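Local coordinates for protein beta-N-acetylglucosaminidase (Thermotoga maritima, PDB 3WO8) that probably hydrolyses terminal non-reducing N-acetyl-D-hexosamine residues of N-acetyl-beta-D-hexosaminides, as a glycoside hydrolase of family 3, at residues L430-T435 with E450-V455. Residues are numbered along the deposited sequence; the frame is centred on the assembly and turned at random.
Sequences LPAEKT and EGRKIV
Arg-452 reaches across to the carbonyl of Leu-430, donating a hydrogen bond from NH1 to the Leu-430 O at 3.1 Å. The bond is bent, with an N-H...O angle of 137°, although the oxygen sits at the edge of the guanidinium, close to its plane. The same NH1 also bonds the carbonyl oxygen of Leu-428, near the end of helix 421-429, and these two acceptors limit how the flat group can turn. Gathering carbonyls at a helix C-terminus around a cationic group is likely to be electrostatically favourable.

Van der Waals packing accompanies the bond. The methyl of Ala-432 lies over one face of the guanidinium, displaced toward its rim, with CB 3.8 Å from CZ of Arg-452. That methyl also meets the last carbon of the aliphatic chain, Ala-432 CB lying 3.9 Å from Arg-452 CD. An alanine in place of Arg-452 would probably leave the carbonyls of Leu-430 and Leu-428 without this donor and open a gap beside the Ala-432 methyl.

Lys-453 adds a looser approach. Its chain is extended until a bend at chi4 (45°) swings NZ to within 3.5 Å of the Glu-433 O, with the Ala-432 O at a similar distance; the attraction is probably electrostatic at most. Nearer the backbone, CB of Lys-453 passes 3.9 Å from the Thr-435 O.

Further along, backbone hydrogen bonds of Lys-453 and Val-455 with Tyr-437, and of Val-455 with Val-439, join strand 453-456 to its parallel neighbour 435-439. In the mixed sheet of the C-terminal domain, the helix-to-strand loop of the beta-alpha-beta crossover 411-415/421-429/435-439 is thus met by the start of the next parallel strand, 453-456.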
ATOM      1  N   LEU B 430      -0.146  24.282 -32.812  1.00 57.83           N
ATOM      2  CA  LEU B 430       0.335  24.974 -31.620  1.00 60.56           C
ATOM      3  C   LEU B 430       1.663  25.725 -31.848  1.00 58.35           C
ATOM      4  O   LEU B 430       2.531  25.227 -32.533  1.00 58.17           O
ATOM      5  CB  LEU B 430       0.557  23.951 -30.501  1.00 62.43           C
ATOM      6  CG  LEU B 430      -0.531  23.713 -29.458  1.00 61.26           C
ATOM      7  CD1 LEU B 430      -1.808  23.197 -30.088  1.00 61.24           C
ATOM      8  CD2 LEU B 430       0.014  22.727 -28.442  1.00 63.40           C
ATOM      9  N   PRO B 431       1.839  26.904 -31.234  1.00 60.93           N
ATOM     10  CA  PRO B 431       3.069  27.688 -31.501  1.00 70.27           C
ATOM     11  C   PRO B 431       4.361  27.210 -30.841  1.00 64.93           C
ATOM     12  O   PRO B 431       4.475  27.246 -29.629  1.00 68.08           O
ATOM     13  CB  PRO B 431       2.738  29.066 -30.906  1.00 71.33           C
ATOM     14  CG  PRO B 431       1.839  28.732 -29.762  1.00 70.98           C
ATOM     15  CD  PRO B 431       0.951  27.621 -30.299  1.00 65.35           C
ATOM     16  N   ALA B 432       5.374  26.916 -31.637  1.00 62.03           N
ATOM     17  CA  ALA B 432       6.582  26.274 -31.138  1.00 60.50           C
ATOM     18  C   ALA B 432       7.497  27.019 -30.108  1.00 61.30           C
ATOM     19  O   ALA B 432       8.315  26.353 -29.426  1.00 61.43           O
ATOM     20  CB  ALA B 432       7.392  25.770 -32.320  1.00 60.17           C
ATOM     21  N   GLU B 433       7.376  28.338 -29.950  1.00 59.92           N
ATOM     22  CA  GLU B 433       8.228  29.067 -28.935  1.00 69.12           C
ATOM     23  C   GLU B 433       7.625  29.084 -27.522  1.00 69.37           C
ATOM     24  O   GLU B 433       8.294  29.456 -26.543  1.00 65.62           O
ATOM     25  CB  GLU B 433       8.589  30.521 -29.327  1.00 75.18           C
ATOM     26  CG  GLU B 433       7.928  31.113 -30.582  1.00 87.05           C
ATOM     27  CD  GLU B 433       6.425  31.400 -30.460  1.00 94.57           C
ATOM     28  OE1 GLU B 433       6.032  32.278 -29.646  1.00 95.91           O
ATOM     29  OE2 GLU B 433       5.635  30.766 -31.211  1.00 95.79           O
ATOM     30  N   LYS B 434       6.352  28.708 -27.437  1.00 67.31           N
ATOM     31  CA  LYS B 434       5.616  28.741 -26.182  1.00 67.60           C
ATOM     32  C   LYS B 434       5.217  27.356 -25.692  1.00 59.40           C
ATOM     33  O   LYS B 434       5.026  27.184 -24.493  1.00 55.34           O
ATOM     34  CB  LYS B 434       4.361  29.613 -26.346  1.00 73.20           C
ATOM     35  CG  LYS B 434       4.510  31.060 -25.862  1.00 76.59           C
ATOM     36  CD  LYS B 434       3.574  32.035 -26.585  1.00 76.84           C
ATOM     37  CE  LYS B 434       2.217  31.411 -26.916  1.00 76.20           C
ATOM     38  NZ  LYS B 434       1.125  32.396 -27.147  1.00 74.95           N
ATOM     39  N   THR B 435       5.078  26.392 -26.607  1.00 52.89           N
ATOM     40  CA  THR B 435       4.602  25.059 -26.242  1.00 52.21           C
ATOM     41  C   THR B 435       5.717  24.038 -26.032  1.00 53.20           C
ATOM     42  O   THR B 435       6.670  23.939 -26.816  1.00 60.31           O
ATOM     43  CB  THR B 435       3.474  24.486 -27.131  1.00 51.36           C
ATOM     44  OG1 THR B 435       3.816  23.179 -27.583  1.00 58.29           O
ATOM     45  CG2 THR B 435       3.150  25.339 -28.296  1.00 53.85           C
ATOM     46  N   GLU B 450      10.317  17.748 -34.314  1.00 86.38           N
ATOM     47  CA  GLU B 450      11.700  18.071 -34.638  1.00 95.59           C
ATOM     48  C   GLU B 450      12.045  19.514 -34.261  1.00 90.08           C
ATOM     49  O   GLU B 450      11.349  20.453 -34.683  1.00 87.71           O
ATOM     50  CB  GLU B 450      11.938  17.847 -36.146  1.00108.85           C
ATOM     51  CG  GLU B 450      13.142  18.590 -36.749  1.00116.28           C
ATOM     52  CD  GLU B 450      12.765  19.804 -37.609  1.00109.15           C
ATOM     53  OE1 GLU B 450      13.120  19.804 -38.798  1.00 96.41           O
ATOM     54  OE2 GLU B 450      12.117  20.758 -37.122  1.00110.75           O
ATOM     55  N   GLY B 451      13.110  19.681 -33.471  1.00 76.68           N
ATOM     56  CA  GLY B 451      13.633  21.017 -33.153  1.00 75.07           C
ATOM     57  C   GLY B 451      12.828  21.765 -32.097  1.00 77.93           C
ATOM     58  O   GLY B 451      13.349  22.706 -31.450  1.00 76.26           O
ATOM     59  N   ARG B 452      11.567  21.341 -31.913  1.00 69.05           N
ATOM     60  CA  ARG B 452      10.698  21.835 -30.839  1.00 65.04           C
ATOM     61  C   ARG B 452      11.205  21.506 -29.418  1.00 63.58           C
ATOM     62  O   ARG B 452      12.216  20.796 -29.225  1.00 63.91           O
ATOM     63  CB  ARG B 452       9.281  21.323 -31.031  1.00 59.79           C
ATOM     64  CG  ARG B 452       8.778  21.599 -32.433  1.00 66.46           C
ATOM     65  CD  ARG B 452       7.291  21.900 -32.492  1.00 70.64           C
ATOM     66  NE  ARG B 452       6.862  22.265 -33.843  1.00 72.05           N
ATOM     67  CZ  ARG B 452       5.728  22.897 -34.155  1.00 77.48           C
ATOM     68  NH1 ARG B 452       4.853  23.279 -33.228  1.00 78.43           N
ATOM     69  NH2 ARG B 452       5.465  23.155 -35.423  1.00 82.69           N
ATOM     70  N   LYS B 453      10.527  22.079 -28.431  1.00 59.76           N
ATOM     71  CA  LYS B 453      10.833  21.810 -27.024  1.00 59.67           C
ATOM     72  C   LYS B 453      10.095  20.530 -26.589  1.00 57.51           C
ATOM     73  O   LYS B 453       8.871  20.424 -26.750  1.00 58.99           O
ATOM     74  CB  LYS B 453      10.428  23.002 -26.151  1.00 64.52           C
ATOM     75  CG  LYS B 453      11.093  24.326 -26.510  1.00 62.88           C
ATOM     76  CD  LYS B 453      11.016  25.313 -25.334  1.00 68.43           C
ATOM     77  CE  LYS B 453      11.490  26.720 -25.684  1.00 67.43           C
ATOM     78  NZ  LYS B 453      10.910  27.143 -26.991  1.00 69.29           N
ATOM     79  N   ILE B 454      10.846  19.546 -26.091  1.00 53.54           N
ATOM     80  CA  ILE B 454      10.303  18.236 -25.791  1.00 47.20           C
ATOM     81  C   ILE B 454      10.800  17.699 -24.471  1.00 49.68           C
ATOM     82  O   ILE B 454      11.994  17.754 -24.178  1.00 45.19           O
ATOM     83  CB  ILE B 454      10.693  17.226 -26.843  1.00 50.30           C
ATOM     84  CG1 ILE B 454      10.276  17.717 -28.226  1.00 52.64           C
ATOM     85  CG2 ILE B 454      10.039  15.881 -26.527  1.00 51.38           C
ATOM     86  CD1 ILE B 454      10.859  16.879 -29.348  1.00 53.18           C
ATOM     87  N   VAL B 455       9.866  17.191 -23.663  1.00 50.39           N
ATOM     88  CA  VAL B 455      10.222  16.420 -22.477  1.00 47.59           C
ATOM     89  C   VAL B 455       9.781  14.984 -22.746  1.00 43.74           C
ATOM     90  O   VAL B 455       8.586  14.703 -23.021  1.00 40.49           O
ATOM     91  CB  VAL B 455       9.599  16.966 -21.198  1.00 46.87           C
ATOM     92  CG1 VAL B 455      10.046  16.135 -20.011  1.00 49.82           C
ATOM     93  CG2 VAL B 455      10.031  18.384 -20.973  1.00 46.03           C
TER